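Side-chain contacts in gamma-glutamyltransferase 1 Threonine peptidase. MEROPS family T03 (PDB 7D9E), which catalyses transfer of gamma-glutamyl groups to acceptors such as those used in theanine synthesis, probably through the threonine nucleophile of an N-terminal nucleophile hydrolase: residues K181-F184 against G185-G189; G235-S239 against D240-D244. All blocks are in the same frame, centred on the assembly; numbering follows the deposited sequence.

How the contacts relate
Both contacts are starts of short helices, each entered from a loop of the same gamma-glutamyltranspeptidase chain. Contact 1 comes first along the chain, where the loop leaving helix 165-178 turns into helix 184-188; contact 2 follows where the loop after helix 221-233 enters helix 239-244. Helices 200-212, 214-219 and 221-233 lie between them in sequence. Their centres are about 23 Å apart and their nearest atoms about 11 Å, so they do not touch. Contact 1 sets a helix start against the other protein chain of the assembly, whereas contact 2 settles one among its own chain's helices 214-219 and 221-233; the two are thus separate local structures.

Contact 1. Residues K181-F184 against G185-G189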
loop_
_atom_site.group_PDB
_atom_site.type_symbol
_atom_site.label_atom_id
_atom_site.label_comp_id
_atom_site.label_asym_id
_atom_site.label_seq_id
_atom_site.Cartn_x
_atom_site.Cartn_y
_atom_site.Cartn_z
ATOM N N LYS A 181 3.882 25.639 4.942
ATOM C CA LYS A 181 2.561 25.860 4.360
ATOM C C LYS A 181 1.431 25.186 5.137
ATOM O O LYS A 181 0.262 25.327 4.744
ATOM C CB LYS A 181 2.541 25.367 2.909
ATOM C CG LYS A 181 3.284 26.275 1.939
ATOM N N THR A 182 1.730 24.474 6.224
ATOM C CA THR A 182 0.713 23.761 6.992
ATOM C C THR A 182 1.042 23.877 8.478
ATOM O O THR A 182 2.047 24.483 8.867
ATOM C CB THR A 182 0.656 22.263 6.649
ATOM O OG1 THR A 182 1.825 21.621 7.185
ATOM C CG2 THR A 182 0.622 22.050 5.159
ATOM N N ASN A 183 0.205 23.262 9.315
ATOM C CA ASN A 183 0.385 23.252 10.764
ATOM C C ASN A 183 1.146 22.040 11.265
ATOM O O ASN A 183 1.140 21.770 12.474
ATOM C CB ASN A 183 -0.973 23.382 11.455
ATOM C CG ASN A 183 -1.882 22.202 11.185
ATOM O OD1 ASN A 183 -1.587 21.353 10.343
ATOM N ND2 ASN A 183 -3.007 22.166 11.871
ATOM N N PHE A 184 1.820 21.324 10.366
ATOM C CA PHE A 184 2.505 20.090 10.726
ATOM C C PHE A 184 3.444 20.283 11.904
ATOM O O PHE A 184 3.461 19.472 12.838
ATOM C CB PHE A 184 3.301 19.600 9.517
ATOM C CG PHE A 184 4.046 18.319 9.757
ATOM C CD1 PHE A 184 3.366 17.129 9.913
ATOM C CD2 PHE A 184 5.434 18.301 9.794
ATOM C CE1 PHE A 184 4.047 15.935 10.109
ATOM C CE2 PHE A 184 6.116 17.109 9.991
ATOM C CZ PHE A 184 5.427 15.926 10.148
ATOM N N GLY A 185 4.250 21.345 11.865
ATOM C CA GLY A 185 5.246 21.578 12.898
ATOM C C GLY A 185 4.661 21.847 14.264
ATOM O O GLY A 185 5.343 21.635 15.273
ATOM N N ASP A 186 3.404 22.290 14.321
ATOM C CA ASP A 186 2.756 22.552 15.595
ATOM C C ASP A 186 2.361 21.276 16.325
ATOM O O ASP A 186 2.120 21.326 17.536
ATOM C CB ASP A 186 1.490 23.372 15.362
ATOM C CG ASP A 186 1.782 24.798 14.952
ATOM O OD1 ASP A 186 2.849 25.336 15.326
ATOM O OD2 ASP A 186 0.932 25.374 14.245
ATOM N N TYR A 187 2.263 20.142 15.622
ATOM C CA TYR A 187 1.892 18.874 16.228
ATOM C C TYR A 187 3.002 17.849 16.230
ATOM O O TYR A 187 3.046 17.025 17.134
ATOM C CB TYR A 187 0.674 18.272 15.513
ATOM C CG TYR A 187 -0.588 19.004 15.901
ATOM C CD1 TYR A 187 -0.988 20.142 15.224
ATOM C CD2 TYR A 187 -1.356 18.569 16.970
ATOM C CE1 TYR A 187 -2.128 20.830 15.603
ATOM C CE2 TYR A 187 -2.499 19.238 17.343
ATOM C CZ TYR A 187 -2.878 20.362 16.652
ATOM O OH TYR A 187 -4.018 21.025 17.038
ATOM N N PHE A 188 3.882 17.863 15.234
ATOM C CA PHE A 188 4.935 16.855 15.103
ATOM C C PHE A 188 6.317 17.452 15.283
ATOM O O PHE A 188 7.322 16.748 15.122
ATOM C CB PHE A 188 4.756 16.114 13.778
ATOM C CG PHE A 188 3.533 15.270 13.771
ATOM C CD1 PHE A 188 2.303 15.802 13.420
ATOM C CD2 PHE A 188 3.579 13.947 14.190
ATOM C CE1 PHE A 188 1.155 15.028 13.456
ATOM C CE2 PHE A 188 2.438 13.186 14.237
ATOM C CZ PHE A 188 1.216 13.714 13.876
ATOM N N GLY A 189 6.389 18.726 15.663
ATOM C CA GLY A 189 7.673 19.368 15.864
ATOM C C GLY A 189 8.503 18.725 16.952
ATOM O O GLY A 189 9.730 18.715 16.869
HETATM O O HOH W 1 4.341 23.630 10.190
#
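Asn-183 O accepts from Asp-186 N at 3.0 Å, closing the turn that leads into the short helix 184-188; the donor lies well above the carbonyl plane. Phe-184 O is gripped twice: Tyr-187 N comes from well above the Phe-184 carbonyl plane, while Phe-188 N, at 2.9 Å, lies nearly along the C=O axis. Mixing three- and four-residue bonds in this way suits so brief and weakly bonded a helix. Gly-185 N instead gives its hydrogen to a water at 2.8 Å, which donates in turn to Thr-182 O.

Three polar side chains are satisfied by partners beyond this turn. Asn-183 OD1 accepts from Val-29 N of the other protein chain, and Thr-182 OG1 bonds Gly-27 O of that chain. Tyr-187 spends its hydroxyl on Glu-201, while its ring presents an edge to Asn-183 O, with CD1 3.8 Å from that oxygen. A tyrosine suits this place because it can combine an apolar flank with a distant polar end.

The two phenylalanines serve the buried side. Phe-184 swings its ring opposite its own backbone N (chi1 -179°), where Phe-178 of the same chain and Phe-24 of the other protein chain each meet it edge-to-face. Its ring and that of Phe-188 are almost parallel, 11° apart, but slid so far that they barely overlap. Ring atoms still touch at the margin, Phe-184 CE1 to Phe-188 CD1 at 3.7 Å. Over the face, displaced toward the rim, lies Phe-188 CB, making a CH-pi contact 4.0 Å from the Phe-184 ring centroid.

Contact 2. Residues G235-S239 against D240-D244; sequences GLITS and DDLVD
Thr-238 and Asp-241 meet at a single carboxylate oxygen. Asp-241 OD2 takes Thr-238 N at 2.9 Å on its anti lone pair, and the Thr-238 hydroxyl, through OG1, donates to the same OD2, also at 2.9 Å but from above the carboxylate plane. The threonine can do both because OG1 is tucked between its backbone N and carbonyl carbon (chi1 65°). A water adds a third bond, donating to OD2 at 2.7 Å and to Leu-236 O, tying the carboxylate to the incoming loop. Three donors on one oxygen would probably favour the charged form of the aspartate.

Beyond this shell the helix takes over. Leu-242 N binds Thr-238 O in the carbonyl plane at 3.2 Å, and Val-243 N reaches Ser-239 O with a nearly straight bond (168°). The other carboxylate oxygen, Asp-241 OD1, accepts from Lys-99 N, which helps fix the rotation of the group.

On the buried side, Ile-237 CG2 meets Leu-242 CG at 4.2 Å, the two side chains crossing at about a right angle. Branched apolar residues suit this place, since both also pack on helix 221-233. Thr-238 as N-cap, linked to an aspartate three residues on, supplies the aspartate-to-backbone bond of a capping box; the flanking Ile-237 and Leu-242 pair is the hydrophobic staple of a helix N-terminus.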
loop_
_atom_site.group_PDB
_atom_site.type_symbol
_atom_site.label_atom_id
_atom_site.label_comp_id
_atom_site.label_asym_id
_atom_site.label_seq_id
_atom_site.Cartn_x
_atom_site.Cartn_y
_atom_site.Cartn_z
ATOM N N GLY A 235 -10.106 23.852 2.334
ATOM C CA GLY A 235 -10.297 22.519 1.812
ATOM C C GLY A 235 -11.692 22.324 1.247
ATOM O O GLY A 235 -12.545 23.215 1.266
ATOM N N LEU A 236 -11.925 21.107 0.755
ATOM C CA LEU A 236 -13.151 20.800 0.030
ATOM C C LEU A 236 -14.067 19.861 0.794
ATOM O O LEU A 236 -15.260 19.806 0.488
ATOM C CB LEU A 236 -12.794 20.099 -1.283
ATOM C CG LEU A 236 -12.222 20.939 -2.407
ATOM C CD1 LEU A 236 -10.850 21.437 -2.046
ATOM C CD2 LEU A 236 -12.130 20.085 -3.671
ATOM N N ILE A 237 -13.546 19.120 1.768
ATOM C CA ILE A 237 -14.333 18.092 2.432
ATOM C C ILE A 237 -15.394 18.744 3.300
ATOM O O ILE A 237 -15.117 19.691 4.055
ATOM C CB ILE A 237 -13.428 17.171 3.246
ATOM C CG1 ILE A 237 -12.521 16.407 2.277
ATOM C CG2 ILE A 237 -14.242 16.155 4.058
ATOM C CD1 ILE A 237 -11.455 15.613 2.971
ATOM N N THR A 238 -16.628 18.258 3.160
ATOM C CA THR A 238 -17.794 18.762 3.872
ATOM C C THR A 238 -18.438 17.644 4.686
ATOM O O THR A 238 -18.104 16.473 4.555
ATOM C CB THR A 238 -18.853 19.314 2.889
ATOM O OG1 THR A 238 -19.361 18.245 2.081
ATOM C CG2 THR A 238 -18.280 20.410 2.006
ATOM N N SER A 239 -19.398 18.019 5.536
ATOM C CA SER A 239 -20.160 17.006 6.263
ATOM C C SER A 239 -20.811 16.005 5.309
ATOM O O SER A 239 -20.839 14.797 5.588
ATOM C CB SER A 239 -21.221 17.684 7.140
ATOM O OG SER A 239 -22.093 16.699 7.681
ATOM N N ASP A 240 -21.321 16.480 4.163
ATOM C CA ASP A 240 -21.937 15.578 3.192
ATOM C C ASP A 240 -20.956 14.503 2.723
ATOM O O ASP A 240 -21.330 13.334 2.557
ATOM C CB ASP A 240 -22.433 16.357 1.968
ATOM C CG ASP A 240 -23.764 17.042 2.192
ATOM O OD1 ASP A 240 -24.168 17.229 3.361
ATOM O OD2 ASP A 240 -24.411 17.398 1.184
ATOM N N ASP A 241 -19.695 14.890 2.475
ATOM C CA ASP A 241 -18.682 13.935 2.048
ATOM C C ASP A 241 -18.486 12.862 3.103
ATOM O O ASP A 241 -18.417 11.670 2.786
ATOM C CB ASP A 241 -17.360 14.679 1.854
ATOM C CG ASP A 241 -17.356 15.538 0.616
ATOM O OD1 ASP A 241 -17.445 14.991 -0.495
ATOM O OD2 ASP A 241 -17.281 16.769 0.751
ATOM N N LEU A 242 -18.421 13.276 4.371
ATOM C CA LEU A 242 -18.178 12.329 5.450
ATOM C C LEU A 242 -19.366 11.397 5.651
ATOM O O LEU A 242 -19.187 10.182 5.785
ATOM C CB LEU A 242 -17.843 13.084 6.734
ATOM C CG LEU A 242 -16.523 13.852 6.687
ATOM C CD1 LEU A 242 -16.439 14.773 7.891
ATOM C CD2 LEU A 242 -15.332 12.910 6.649
ATOM N N VAL A 243 -20.588 11.937 5.671
ATOM C CA VAL A 243 -21.738 11.071 5.921
ATOM C C VAL A 243 -21.964 10.118 4.752
ATOM O O VAL A 243 -22.520 9.031 4.939
ATOM C CB VAL A 243 -23.021 11.860 6.263
ATOM C CG1 VAL A 243 -22.804 12.727 7.496
ATOM C CG2 VAL A 243 -23.482 12.656 5.073
ATOM N N ASP A 244 -21.523 10.476 3.551
ATOM C CA ASP A 244 -21.723 9.619 2.389
ATOM C C ASP A 244 -20.622 8.574 2.205
ATOM O O ASP A 244 -20.792 7.672 1.372
ATOM C CB ASP A 244 -21.875 10.455 1.109
ATOM C CG ASP A 244 -23.213 11.189 1.040
ATOM O OD1 ASP A 244 -24.051 10.996 1.947
ATOM O OD2 ASP A 244 -23.431 11.966 0.086
HETATM O O HOH W 2 -16.917 18.545 -1.311
#